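Local coordinates for protein aspartate--tRNA(Asp/Asn) ligase (Sulfolobus tokodaii, PDB 1WYD) that probably activates L-aspartate with ATP and transfers it to both tRNA(Asp) and tRNA(Asn), as a non-discriminating class II aminoacyl-tRNA synthetase, at residues Ala165-Ala170 / Pro328-Ser333; Arg359-Glu364 / Met391-Gly396. All blocks are in the same frame, centred on the assembly; numbering follows the deposited sequence.

Both contacts lie in the class II catalytic domain, their centres about 13 Å apart, and they meet where Y330 O receives a probable hydrogen bond from N360 N. Interaction 1 is partly buried: two loops touch through a few side-chain ends, with a tyrosine hydroxyl bound to a glutamate carboxylate. Interaction 2 is a buried contact in which the residues after strand 351-358 run beside the start of strand 394-400, joined by a backbone hydrogen bond, waters and CH-pi packing on histidine rings; its edge reaches the second subunit. Each contact holds one residue predicted to bind L-aspartate, E167 in interaction 1 and R359 in interaction 2.

Interaction 1 (Ala165-Ala170 / Pro328-Ser333); sequences ATEGGA and PFYTKS
The E167 carboxylate and the Y330 hydroxyl form the one hydrogen bond between loops 165-170 and 328-333: Y330 OH donates to E167 OE2 at 2.9 Å. The oxygen lies at the edge of the phenol ring, near its plane, whereas the hydroxyl reaches it from well above the carboxylate plane, 63° out of it. The two flat groups are turned steeply against each other, with 73° between their planes. E167 CG stands anti to its own carbonyl carbon (chi1 -47°), where it lies 3.9 Å from Y330 CE2.

The remaining contacts are van der Waals. E167 OE1 touches P328 CG at 3.8 Å, and P328 CB sits over the centre of the Y330 ring, 3.3 Å above its plane, so the proline backs the ring whose hydroxyl binds the carboxylate. T166 CG2 comes to 4.1 Å from Y330 CE2, the two side chains crossing at about a right angle. F329 offers its edge to the loop backbone, with CE2 3.4 Å from T166 O. Beyond the two loops, F329 packs edge-to-face on F383 and against helix 363-371, while Y330 also rests on Q189 and E193 of helix 189-199.

Turns give both loops their shape. A type I turn from P328 to T331, closed by T331 N to P328 O, brings P328 and Y330 together. A type II turn from E167 to A170 is closed by A170 N to E167 O, with G169 at its third position, where phi is positive. E167 is predicted to bind L-aspartate, and its loop is consistent with the mobile flipping loop at the amino-acid pocket of aspartyl-tRNA synthetases, here touching Y330, whose side chain lies about 4 Å from that of R359, another residue predicted to bind L-aspartate.

Interaction 2 (Arg359-Glu364 / Met391-Gly396); sequences RNHKRE and MPPHAG
P392 O is met from two segments: H394 ND1 donates to it at 2.8 Å, with a moderately bent N-H...O angle of 154°, and H361 CB presses on the same oxygen at 3.4 Å. The other imidazole nitrogen, H394 NE2, is hydrogen-bonded to E193 of helix 189-199, so the ring is held at both nitrogens. Over one of its faces lies R359 CB, 3.9 Å from the ring centroid in a CH-pi contact, with R359 CG beside H394 CD2.

The backbones are joined by R359 N, which donates to H394 O at 3.1 Å in a nearly straight bond (171°), carrying the pairing of strands 351-358 and 394-400 onward. Water 1 adds a bridge from R359 O to H394 N, weak at the H394 end.

The R359 guanidinium lies over the G396 peptide, with G396 N 3.1 Å above its plane near the rim. R359 NH2 comes within 3.1 Å of G396 C, so the glycine backbone and the guanidinium are in direct contact. Among its polar partners are E229, in a salt bridge with NH2, and S357, hydrogen-bonded to NH1. An alanine at R359 would retain the CB contact with H394 but would probably leave E229 without its charged mate and S357 without this hydrogen-bond partner, and open a gap above G396.

Further along, P393 CG packs over one face of the H361 ring, 4.2 Å from its centroid, and H361 also touches L95 of the second subunit. H361 ND1 is buried without a partner in the model. M391 O bonds to S96 of that subunit. Carbon packs on the imidazole faces, H394 is hydrogen-bonded at both nitrogens, and the R359 charge is paired with E229; this bonding would hold the guanidinium in place, consistent with the predicted role of R359 in binding L-aspartate.

Interaction 1 (Ala165-Ala170 / Pro328-Ser333)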
loop_
_atom_site.group_PDB
_atom_site.type_symbol
_atom_site.label_atom_id
_atom_site.label_comp_id
_atom_site.label_asym_id
_atom_site.label_seq_id
_atom_site.Cartn_x
_atom_site.Cartn_y
_atom_site.Cartn_z
ATOM N N ALA B 165 -11.246 -0.065 -20.344
ATOM C CA ALA B 165 -9.915 0.531 -20.290
ATOM C C ALA B 165 -9.946 2.038 -20.436
ATOM O O ALA B 165 -10.848 2.593 -21.082
ATOM C CB ALA B 165 -9.055 -0.066 -21.398
ATOM N N THR B 166 -8.936 2.702 -19.879
ATOM C CA THR B 166 -8.850 4.157 -19.956
ATOM C C THR B 166 -8.141 4.568 -21.240
ATOM O O THR B 166 -8.497 5.564 -21.865
ATOM C CB THR B 166 -8.174 4.696 -18.692
ATOM O OG1 THR B 166 -9.163 4.792 -17.660
ATOM C CG2 THR B 166 -7.658 6.147 -18.872
ATOM N N GLU B 167 -7.143 3.791 -21.635
ATOM C CA GLU B 167 -6.492 3.987 -22.927
ATOM C C GLU B 167 -6.611 2.732 -23.805
ATOM O O GLU B 167 -5.914 1.745 -23.564
ATOM C CB GLU B 167 -5.019 4.385 -22.752
ATOM C CG GLU B 167 -4.753 5.499 -21.732
ATOM C CD GLU B 167 -3.411 5.327 -21.034
ATOM O OE1 GLU B 167 -2.406 5.097 -21.744
ATOM O OE2 GLU B 167 -3.348 5.409 -19.784
ATOM N N GLY B 168 -7.511 2.782 -24.801
ATOM C CA GLY B 168 -7.702 1.714 -25.792
ATOM C C GLY B 168 -6.415 1.420 -26.548
ATOM O O GLY B 168 -5.688 2.350 -26.908
ATOM N N GLY B 169 -6.115 0.138 -26.766
ATOM C CA GLY B 169 -4.797 -0.276 -27.239
ATOM C C GLY B 169 -3.981 -0.974 -26.155
ATOM O O GLY B 169 -3.192 -1.893 -26.438
ATOM N N ALA B 170 -4.159 -0.536 -24.907
ATOM C CA ALA B 170 -3.584 -1.245 -23.772
ATOM C C ALA B 170 -4.298 -2.581 -23.615
ATOM O O ALA B 170 -5.526 -2.682 -23.772
ATOM C CB ALA B 170 -3.695 -0.418 -22.490
ATOM N N PRO B 328 -1.225 10.199 -23.788
ATOM C CA PRO B 328 -2.675 10.028 -23.634
ATOM C C PRO B 328 -3.520 11.262 -23.936
ATOM O O PRO B 328 -3.020 12.386 -23.961
ATOM C CB PRO B 328 -2.803 9.636 -22.171
ATOM C CG PRO B 328 -1.582 8.850 -21.942
ATOM C CD PRO B 328 -0.503 9.676 -22.614
ATOM N N PHE B 329 -4.808 11.033 -24.161
ATOM C CA PHE B 329 -5.777 12.110 -24.365
ATOM C C PHE B 329 -5.927 12.972 -23.111
ATOM O O PHE B 329 -6.434 14.090 -23.178
ATOM C CB PHE B 329 -7.144 11.509 -24.719
ATOM C CG PHE B 329 -7.845 10.852 -23.540
ATOM C CD1 PHE B 329 -8.829 11.539 -22.822
ATOM C CD2 PHE B 329 -7.535 9.550 -23.156
ATOM C CE1 PHE B 329 -9.487 10.939 -21.718
ATOM C CE2 PHE B 329 -8.192 8.937 -22.055
ATOM C CZ PHE B 329 -9.171 9.638 -21.340
ATOM N N TYR B 330 -5.556 12.431 -21.958
ATOM C CA TYR B 330 -5.796 13.138 -20.705
ATOM C C TYR B 330 -4.657 14.116 -20.384
ATOM O O TYR B 330 -4.725 14.834 -19.390
ATOM C CB TYR B 330 -6.106 12.174 -19.509
ATOM C CG TYR B 330 -5.119 11.034 -19.308
ATOM C CD1 TYR B 330 -3.883 11.260 -18.756
ATOM C CD2 TYR B 330 -5.450 9.724 -19.660
ATOM C CE1 TYR B 330 -2.973 10.235 -18.566
ATOM C CE2 TYR B 330 -4.544 8.673 -19.471
ATOM C CZ TYR B 330 -3.302 8.952 -18.924
ATOM O OH TYR B 330 -2.383 7.947 -18.736
ATOM N N THR B 331 -3.632 14.147 -21.243
ATOM C CA THR B 331 -2.442 14.996 -21.057
ATOM C C THR B 331 -2.596 16.384 -21.725
ATOM O O THR B 331 -2.910 16.481 -22.887
ATOM C CB THR B 331 -1.180 14.193 -21.528
ATOM O OG1 THR B 331 -0.536 13.615 -20.382
ATOM C CG2 THR B 331 -0.089 15.067 -22.117
ATOM N N LYS B 332 -2.409 17.455 -20.955
ATOM C CA LYS B 332 -2.521 18.833 -21.477
ATOM C C LYS B 332 -1.452 19.110 -22.541
ATOM O O LYS B 332 -0.307 18.689 -22.397
ATOM C CB LYS B 332 -2.435 19.854 -20.345
ATOM C CG LYS B 332 -2.552 21.302 -20.794
ATOM C CD LYS B 332 -3.305 22.174 -19.783
ATOM C CE LYS B 332 -2.987 23.671 -20.016
ATOM N NZ LYS B 332 -3.075 24.465 -18.751
ATOM N N SER B 333 -1.854 19.753 -23.638
ATOM C CA SER B 333 -0.928 20.111 -24.717
ATOM C C SER B 333 -0.277 21.430 -24.351
ATOM O O SER B 333 -0.749 22.126 -23.461
ATOM C CB SER B 333 -1.685 20.277 -26.023
ATOM O OG SER B 333 -2.257 19.048 -26.438
#

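Interaction 2 (Arg359-Glu364 / Met391-Gly396)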
loop_
_atom_site.group_PDB
_atom_site.type_symbol
_atom_site.label_atom_id
_atom_site.label_comp_id
_atom_site.label_asym_id
_atom_site.label_seq_id
_atom_site.Cartn_x
_atom_site.Cartn_y
_atom_site.Cartn_z
ATOM N N ARG B 359 -2.583 17.570 -16.691
ATOM C CA ARG B 359 -3.727 16.899 -17.300
ATOM C C ARG B 359 -4.673 17.929 -17.898
ATOM O O ARG B 359 -4.599 19.114 -17.579
ATOM C CB ARG B 359 -4.460 16.047 -16.276
ATOM C CG ARG B 359 -3.549 15.416 -15.235
ATOM C CD ARG B 359 -2.536 14.406 -15.770
ATOM N NE ARG B 359 -2.142 13.495 -14.708
ATOM C CZ ARG B 359 -1.205 12.561 -14.805
ATOM N NH1 ARG B 359 -0.523 12.410 -15.928
ATOM N NH2 ARG B 359 -0.934 11.785 -13.758
ATOM N N ASN B 360 -5.571 17.473 -18.756
ATOM C CA ASN B 360 -6.708 18.285 -19.144
ATOM C C ASN B 360 -7.740 18.365 -18.020
ATOM O O ASN B 360 -7.715 17.550 -17.121
ATOM C CB ASN B 360 -7.305 17.756 -20.446
ATOM C CG ASN B 360 -6.353 17.896 -21.618
ATOM O OD1 ASN B 360 -6.273 16.997 -22.480
ATOM N ND2 ASN B 360 -5.605 19.011 -21.655
ATOM N N HIS B 361 -8.614 19.369 -18.055
ATOM C CA HIS B 361 -9.649 19.531 -17.024
ATOM C C HIS B 361 -10.962 20.077 -17.563
ATOM O O HIS B 361 -11.934 20.223 -16.810
ATOM C CB HIS B 361 -9.166 20.368 -15.815
ATOM C CG HIS B 361 -8.942 21.819 -16.115
ATOM N ND1 HIS B 361 -9.963 22.747 -16.104
ATOM C CD2 HIS B 361 -7.812 22.510 -16.405
ATOM C CE1 HIS B 361 -9.474 23.940 -16.399
ATOM N NE2 HIS B 361 -8.173 23.823 -16.589
ATOM N N LYS B 362 -11.008 20.354 -18.857
ATOM C CA LYS B 362 -12.264 20.691 -19.514
ATOM C C LYS B 362 -12.719 19.511 -20.375
ATOM O O LYS B 362 -11.910 18.871 -21.049
ATOM C CB LYS B 362 -12.125 21.957 -20.378
ATOM C CG LYS B 362 -11.912 23.288 -19.623
ATOM C CD LYS B 362 -10.952 24.225 -20.397
ATOM C CE LYS B 362 -10.645 25.576 -19.678
ATOM N NZ LYS B 362 -11.686 26.006 -18.684
ATOM N N ARG B 363 -14.013 19.229 -20.329
ATOM C CA ARG B 363 -14.637 18.181 -21.137
ATOM C C ARG B 363 -14.349 18.338 -22.647
ATOM O O ARG B 363 -14.001 17.364 -23.331
ATOM C CB ARG B 363 -16.148 18.134 -20.820
ATOM C CG ARG B 363 -17.096 17.839 -21.997
ATOM C CD ARG B 363 -18.495 17.373 -21.554
ATOM N NE ARG B 363 -18.764 16.038 -22.068
ATOM C CZ ARG B 363 -19.261 15.028 -21.373
ATOM N NH1 ARG B 363 -19.583 15.157 -20.095
ATOM N NH2 ARG B 363 -19.436 13.868 -21.980
ATOM N N GLU B 364 -14.451 19.571 -23.144
ATOM C CA GLU B 364 -14.221 19.878 -24.565
ATOM C C GLU B 364 -12.793 19.573 -25.038
ATOM O O GLU B 364 -12.604 18.941 -26.074
ATOM C CB GLU B 364 -14.600 21.344 -24.889
ATOM N N MET B 391 -13.791 20.049 -12.370
ATOM C CA MET B 391 -12.514 19.397 -12.118
ATOM C C MET B 391 -11.461 20.500 -12.141
ATOM O O MET B 391 -11.483 21.327 -13.045
ATOM C CB MET B 391 -12.214 18.313 -13.160
ATOM C CG MET B 391 -12.913 16.983 -12.914
ATOM S SD MET B 391 -12.548 16.217 -11.317
ATOM C CE MET B 391 -10.951 15.500 -11.719
ATOM N N PRO B 392 -10.553 20.543 -11.169
ATOM C CA PRO B 392 -9.534 21.594 -11.141
ATOM C C PRO B 392 -8.367 21.258 -12.066
ATOM O O PRO B 392 -8.253 20.107 -12.521
ATOM C CB PRO B 392 -9.061 21.556 -9.682
ATOM C CG PRO B 392 -9.139 20.128 -9.315
ATOM C CD PRO B 392 -10.396 19.612 -10.032
ATOM N N PRO B 393 -7.481 22.215 -12.318
ATOM C CA PRO B 393 -6.239 21.890 -13.001
ATOM C C PRO B 393 -5.466 21.002 -12.060
ATOM O O PRO B 393 -5.379 21.261 -10.856
ATOM C CB PRO B 393 -5.553 23.244 -13.148
ATOM C CG PRO B 393 -6.667 24.234 -12.998
ATOM C CD PRO B 393 -7.544 23.639 -11.953
ATOM N N HIS B 394 -4.930 19.927 -12.598
ATOM C CA HIS B 394 -4.153 19.014 -11.793
ATOM C C HIS B 394 -3.025 18.415 -12.619
ATOM O O HIS B 394 -2.945 18.636 -13.824
ATOM C CB HIS B 394 -5.052 17.928 -11.177
ATOM C CG HIS B 394 -5.849 17.163 -12.183
ATOM N ND1 HIS B 394 -6.839 17.743 -12.945
ATOM C CD2 HIS B 394 -5.810 15.858 -12.542
ATOM C CE1 HIS B 394 -7.381 16.821 -13.723
ATOM N NE2 HIS B 394 -6.772 15.669 -13.497
ATOM N N ALA B 395 -2.155 17.659 -11.947
ATOM C CA ALA B 395 -0.991 17.032 -12.568
ATOM C C ALA B 395 -0.585 15.877 -11.698
ATOM O O ALA B 395 -0.786 15.917 -10.476
ATOM C CB ALA B 395 0.186 18.042 -12.689
ATOM N N GLY B 396 -0.019 14.840 -12.311
ATOM C CA GLY B 396 0.425 13.710 -11.528
ATOM C C GLY B 396 1.471 12.877 -12.201
ATOM O O GLY B 396 1.837 13.115 -13.348
HETATM O O HOH W 1 -4.259 21.258 -15.514
HETATM O O HOH W 2 -13.951 20.227 -15.116
#